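PDB 3TP4: computational Design of Enzyme from Synthetic construct, which is a computationally designed enzyme, probably intended to carry an activated serine-containing catalytic triad on a glycosyl hydrolase family 26 TIM-barrel scaffold. Local coordinates for residues Ala378-Gly383 / Thr391-Arg396; Thr444-Ala449 / Thr461-Ala466. All coordinates share one frame; numbering follows the deposited sequence.

How the contacts relate
Following the chain from the N terminus, strand 374-379 opens the C-terminal Ig-like domain beyond the barrel; contact 1 (378-383 with 391-396) then closes a short loop, holding strand 374-379 against strand 391-398. The chain next runs through strands 402-411, 414-423 and 429-433 before contact 2 (444-449 with 461-466) pairs the two arms of a beta hairpin near the C terminus. The two loops are in series, neither nesting nor crossing, yet their centres lie about 9 Å apart. Residues 382 and 383 make the junction: D382 OD2 lies 2.6 Å from E463 N, and G383 N lies 2.7 Å from E463 O, both probable hydrogen bonds.

Contact 1: Ala378-Gly383 / Thr391-Arg396; sequences ASPADG and TTVRVR
A classic beta bulge marks the end of the edge strand 374-379 in the Ig-like domain, where A378 and S379 both face the single residue R394 of the antiparallel strand 391-396. Along that strand, T392 comes first: its O receives S379 OG at 3.0 Å, with the hydroxyl 29° out of the carbonyl plane. The S379 torsion (chi1 66°) sets OG between its own backbone N and carbonyl carbon, the crowded position, and so turns it to the neighbouring strand. At V393, CG1 stands anti to the backbone N and reaches S379 O at 3.6 Å, while CG2 meets P380 CD in a looser apolar contact; P380 follows a cis peptide bond, and W433 touches both P380 and V393. R394 carries most of the bonding. Its N donates to S379 O at 2.7 Å, in the carbonyl plane, whereas its O receives two weak bonds, from A378 N at 2.8 Å with a bent N-H...O angle of 126° and from S379 N at 3.3 Å, the forked pattern expected of the bulge. The R394 side chain, extended from CG to NE, runs past S379 OG and brings the guanidinium back to it edge-on, while T392 CG2 sits over one face of that group, 4.0 Å above its plane. An alanine in place of R394 would remove the guanidinium that donates to S379 OG and packs against T392 CG2, and would probably loosen the grip beside the bulge, although the backbone bonds could remain. S379 OG is held twice, giving its proton to T392 O and accepting from R394 NH1, which lies 3.0 Å from S379 OG with the oxygen close to the guanidinium plane.

Contact 2: Thr444-Ala449 / Thr461-Ala466; sequences TYTVTA and TNEVAA
T448 and T461 face each other as a non-hydrogen-bonded pair, and both adopt the same first torsion (chi1 -61°), with OG1 anti to the carbonyl carbon and CG2 anti to the backbone N. The side chains cross obliquely, so T448 OG1 and T461 OG1 meet tip to tip at 2.8 Å in a hydrogen bond. On that same face T446 and E463 lie side by side, the glutamate CG anti to its N and the chain extended beyond it; T446 CG2 passes OE2 only loosely. The other face carries V447 and N462. V447 CG2 packs on V464 CG2 at 4.0 Å, the latter methyl taking the crowded position between its backbone N and carbonyl carbon. N462 CG is anti to the carbonyl carbon, which leads the amide away from V447, and ND2 donates to P380 O. Beyond the last bridge, at T446, the Y445 side chain departs from a staggered first torsion (chi1 -123°), and its ring lies with one face over V464 O, which is 3.5 Å from the plane and displaced from the ring centre toward CG. The backbone evidence is firm: V447 N to N462 O is 2.7 Å and N462 N to V447 O is 2.8 Å, a reciprocal pair. V464 N adds a 2.6 Å bond to Y445 O, while T444 O, next to an unmodelled gap, is buried with no partner in the model. With an angle of 162° between strands 446-449 and 461-463, this is the open end of an antiparallel beta hairpin, built into the sheet of an Ig-like domain.

Contact 1: Ala378-Gly383 / Thr391-Arg396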
loop_
_atom_site.group_PDB
_atom_site.type_symbol
_atom_site.label_atom_id
_atom_site.label_comp_id
_atom_site.label_asym_id
_atom_site.label_seq_id
_atom_site.Cartn_x
_atom_site.Cartn_y
_atom_site.Cartn_z
ATOM N N ALA A 378 -9.456 -9.823 15.467
ATOM C CA ALA A 378 -10.005 -9.555 14.138
ATOM C C ALA A 378 -11.494 -9.262 14.204
ATOM O O ALA A 378 -12.027 -8.543 13.355
ATOM C CB ALA A 378 -9.756 -10.742 13.205
ATOM N N SER A 379 -12.169 -9.859 15.183
ATOM C CA SER A 379 -13.570 -9.540 15.430
ATOM C C SER A 379 -13.939 -9.815 16.874
ATOM O O SER A 379 -13.593 -10.864 17.431
ATOM C CB SER A 379 -14.493 -10.298 14.460
ATOM O OG SER A 379 -14.447 -11.689 14.684
ATOM N N PRO A 380 -14.635 -8.859 17.506
ATOM C CA PRO A 380 -15.043 -7.588 16.900
ATOM C C PRO A 380 -13.879 -6.593 16.858
ATOM O O PRO A 380 -13.141 -6.481 17.832
ATOM C CB PRO A 380 -16.135 -7.089 17.856
ATOM C CG PRO A 380 -15.778 -7.675 19.164
ATOM C CD PRO A 380 -15.154 -9.012 18.876
ATOM N N ALA A 381 -13.732 -5.884 15.746
ATOM C CA ALA A 381 -12.627 -4.942 15.569
ATOM C C ALA A 381 -12.719 -3.791 16.575
ATOM O O ALA A 381 -13.803 -3.462 17.044
ATOM C CB ALA A 381 -12.630 -4.407 14.165
ATOM N N ASP A 382 -11.583 -3.172 16.884
ATOM C CA ASP A 382 -11.556 -2.061 17.825
ATOM C C ASP A 382 -12.472 -0.945 17.323
ATOM O O ASP A 382 -12.397 -0.542 16.169
ATOM C CB ASP A 382 -10.123 -1.545 18.026
ATOM C CG ASP A 382 -10.011 -0.540 19.186
ATOM O OD1 ASP A 382 -9.303 0.477 19.047
ATOM O OD2 ASP A 382 -10.620 -0.777 20.244
ATOM N N GLY A 383 -13.349 -0.462 18.193
ATOM C CA GLY A 383 -14.231 0.637 17.848
ATOM C C GLY A 383 -15.465 0.214 17.071
ATOM O O GLY A 383 -16.290 1.051 16.712
ATOM N N THR A 391 -22.177 -13.405 18.789
ATOM C CA THR A 391 -21.277 -13.011 17.723
ATOM C C THR A 391 -19.995 -13.812 17.929
ATOM O O THR A 391 -19.756 -14.328 19.013
ATOM C CB THR A 391 -20.984 -11.503 17.746
ATOM O OG1 THR A 391 -20.115 -11.178 16.658
ATOM C CG2 THR A 391 -20.316 -11.103 19.052
ATOM N N THR A 392 -19.170 -13.919 16.901
ATOM C CA THR A 392 -17.971 -14.737 17.014
ATOM C C THR A 392 -16.764 -13.856 17.289
ATOM O O THR A 392 -16.506 -12.925 16.538
ATOM C CB THR A 392 -17.724 -15.523 15.724
ATOM O OG1 THR A 392 -18.881 -16.301 15.428
ATOM C CG2 THR A 392 -16.526 -16.446 15.878
ATOM N N VAL A 393 -16.046 -14.147 18.372
ATOM C CA VAL A 393 -14.779 -13.486 18.645
ATOM C C VAL A 393 -13.685 -14.235 17.894
ATOM O O VAL A 393 -13.588 -15.467 17.980
ATOM C CB VAL A 393 -14.427 -13.489 20.144
ATOM C CG1 VAL A 393 -13.063 -12.865 20.356
ATOM C CG2 VAL A 393 -15.486 -12.744 20.967
ATOM N N ARG A 394 -12.880 -13.500 17.138
ATOM C CA ARG A 394 -11.771 -14.106 16.407
ATOM C C ARG A 394 -10.490 -13.412 16.818
ATOM O O ARG A 394 -10.380 -12.196 16.715
ATOM C CB ARG A 394 -11.957 -13.937 14.895
ATOM C CG ARG A 394 -13.152 -14.694 14.320
ATOM C CD ARG A 394 -13.379 -14.328 12.838
ATOM N NE ARG A 394 -14.518 -15.054 12.280
ATOM C CZ ARG A 394 -15.783 -14.648 12.373
ATOM N NH1 ARG A 394 -16.080 -13.508 12.988
ATOM N NH2 ARG A 394 -16.754 -15.384 11.849
ATOM N N VAL A 395 -9.521 -14.193 17.277
ATOM C CA VAL A 395 -8.211 -13.664 17.600
ATOM C C VAL A 395 -7.143 -14.315 16.722
ATOM O O VAL A 395 -7.096 -15.546 16.572
ATOM C CB VAL A 395 -7.853 -13.913 19.080
ATOM C CG1 VAL A 395 -6.437 -13.401 19.369
ATOM C CG2 VAL A 395 -8.887 -13.236 20.013
ATOM N N ARG A 396 -6.295 -13.474 16.144
ATOM C CA ARG A 396 -5.130 -13.918 15.384
ATOM C C ARG A 396 -3.877 -13.769 16.261
ATOM O O ARG A 396 -3.572 -12.683 16.758
ATOM C CB ARG A 396 -4.998 -13.090 14.100
ATOM C CG ARG A 396 -3.736 -13.335 13.268
ATOM C CD ARG A 396 -3.525 -14.795 12.959
ATOM N NE ARG A 396 -2.312 -15.022 12.173
ATOM C CZ ARG A 396 -1.889 -16.221 11.779
ATOM N NH1 ARG A 396 -2.574 -17.320 12.099
ATOM N NH2 ARG A 396 -0.779 -16.328 11.066
#

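Contact 2: Thr444-Ala449 / Thr461-Ala466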
loop_
_atom_site.group_PDB
_atom_site.type_symbol
_atom_site.label_atom_id
_atom_site.label_comp_id
_atom_site.label_asym_id
_atom_site.label_seq_id
_atom_site.Cartn_x
_atom_site.Cartn_y
_atom_site.Cartn_z
ATOM N N THR A 444 -19.681 -5.693 28.073
ATOM C CA THR A 444 -19.808 -5.723 26.627
ATOM C C THR A 444 -19.155 -4.500 26.000
ATOM O O THR A 444 -19.807 -3.769 25.262
ATOM C CB THR A 444 -21.296 -5.758 26.194
ATOM O OG1 THR A 444 -21.562 -4.669 25.305
ATOM C CG2 THR A 444 -22.218 -5.646 27.390
ATOM N N TYR A 445 -17.872 -4.277 26.281
ATOM C CA TYR A 445 -17.267 -2.981 25.982
ATOM C C TYR A 445 -15.746 -3.022 25.797
ATOM O O TYR A 445 -15.253 -2.582 24.774
ATOM C CB TYR A 445 -17.658 -1.956 27.042
ATOM C CG TYR A 445 -18.338 -0.738 26.478
ATOM C CD1 TYR A 445 -19.712 -0.717 26.280
ATOM C CD2 TYR A 445 -17.605 0.394 26.141
ATOM C CE1 TYR A 445 -20.336 0.390 25.767
ATOM C CE2 TYR A 445 -18.219 1.507 25.626
ATOM C CZ TYR A 445 -19.586 1.501 25.442
ATOM O OH TYR A 445 -20.203 2.615 24.926
ATOM N N THR A 446 -15.003 -3.541 26.772
ATOM C CA THR A 446 -13.588 -3.837 26.529
ATOM C C THR A 446 -13.371 -5.346 26.393
ATOM O O THR A 446 -13.821 -6.137 27.223
ATOM C CB THR A 446 -12.643 -3.258 27.609
ATOM O OG1 THR A 446 -12.795 -3.990 28.827
ATOM C CG2 THR A 446 -12.937 -1.781 27.853
ATOM N N VAL A 447 -12.686 -5.730 25.328
ATOM C CA VAL A 447 -12.465 -7.133 24.995
ATOM C C VAL A 447 -10.957 -7.386 24.959
ATOM O O VAL A 447 -10.263 -6.881 24.079
ATOM C CB VAL A 447 -13.080 -7.459 23.622
ATOM C CG1 VAL A 447 -12.860 -8.934 23.261
ATOM C CG2 VAL A 447 -14.559 -7.121 23.618
ATOM N N THR A 448 -10.454 -8.134 25.937
ATOM C CA THR A 448 -9.017 -8.324 26.082
ATOM C C THR A 448 -8.622 -9.772 25.825
ATOM O O THR A 448 -9.055 -10.674 26.543
ATOM C CB THR A 448 -8.536 -7.918 27.486
ATOM O OG1 THR A 448 -8.826 -6.535 27.697
ATOM C CG2 THR A 448 -7.037 -8.148 27.630
ATOM N N ALA A 449 -7.814 -9.977 24.786
ATOM C CA ALA A 449 -7.306 -11.298 24.444
ATOM C C ALA A 449 -5.956 -11.528 25.091
ATOM O O ALA A 449 -5.059 -10.682 24.995
ATOM C CB ALA A 449 -7.189 -11.449 22.936
ATOM N N THR A 461 -6.222 -5.292 23.705
ATOM C CA THR A 461 -7.567 -4.893 24.112
ATOM C C THR A 461 -8.278 -4.119 23.006
ATOM O O THR A 461 -7.738 -3.149 22.468
ATOM C CB THR A 461 -7.536 -4.026 25.386
ATOM O OG1 THR A 461 -6.969 -4.781 26.455
ATOM C CG2 THR A 461 -8.943 -3.597 25.777
ATOM N N ASN A 462 -9.475 -4.574 22.644
ATOM C CA ASN A 462 -10.347 -3.824 21.753
ATOM C C ASN A 462 -11.500 -3.221 22.544
ATOM O O ASN A 462 -12.057 -3.864 23.440
ATOM C CB ASN A 462 -10.922 -4.709 20.636
ATOM C CG ASN A 462 -9.918 -5.017 19.552
ATOM O OD1 ASN A 462 -8.727 -4.710 19.679
ATOM N ND2 ASN A 462 -10.391 -5.648 18.475
ATOM N N GLU A 463 -11.874 -1.999 22.198
ATOM C CA GLU A 463 -13.015 -1.346 22.831
ATOM C C GLU A 463 -14.180 -1.308 21.850
ATOM O O GLU A 463 -14.069 -0.742 20.769
ATOM C CB GLU A 463 -12.632 0.063 23.288
ATOM C CG GLU A 463 -13.562 0.642 24.336
ATOM C CD GLU A 463 -12.881 1.680 25.208
ATOM O OE1 GLU A 463 -11.798 2.174 24.824
ATOM O OE2 GLU A 463 -13.431 1.996 26.283
ATOM N N VAL A 464 -15.293 -1.937 22.207
ATOM C CA VAL A 464 -16.402 -2.059 21.264
ATOM C C VAL A 464 -17.749 -1.696 21.889
ATOM O O VAL A 464 -17.878 -1.603 23.102
ATOM C CB VAL A 464 -16.496 -3.490 20.684
ATOM C CG1 VAL A 464 -15.153 -3.931 20.090
ATOM C CG2 VAL A 464 -16.933 -4.452 21.748
ATOM N N ALA A 465 -18.758 -1.496 21.054
ATOM C CA ALA A 465 -20.087 -1.188 21.565
ATOM C C ALA A 465 -21.036 -2.323 21.237
ATOM O O ALA A 465 -20.861 -3.005 20.233
ATOM C CB ALA A 465 -20.590 0.116 20.975
ATOM N N ALA A 466 -22.029 -2.546 22.093
ATOM C CA ALA A 466 -23.078 -3.508 21.773
ATOM C C ALA A 466 -24.390 -2.785 21.515
ATOM O O ALA A 466 -24.737 -1.843 22.227
ATOM C CB ALA A 466 -23.241 -4.534 22.881
#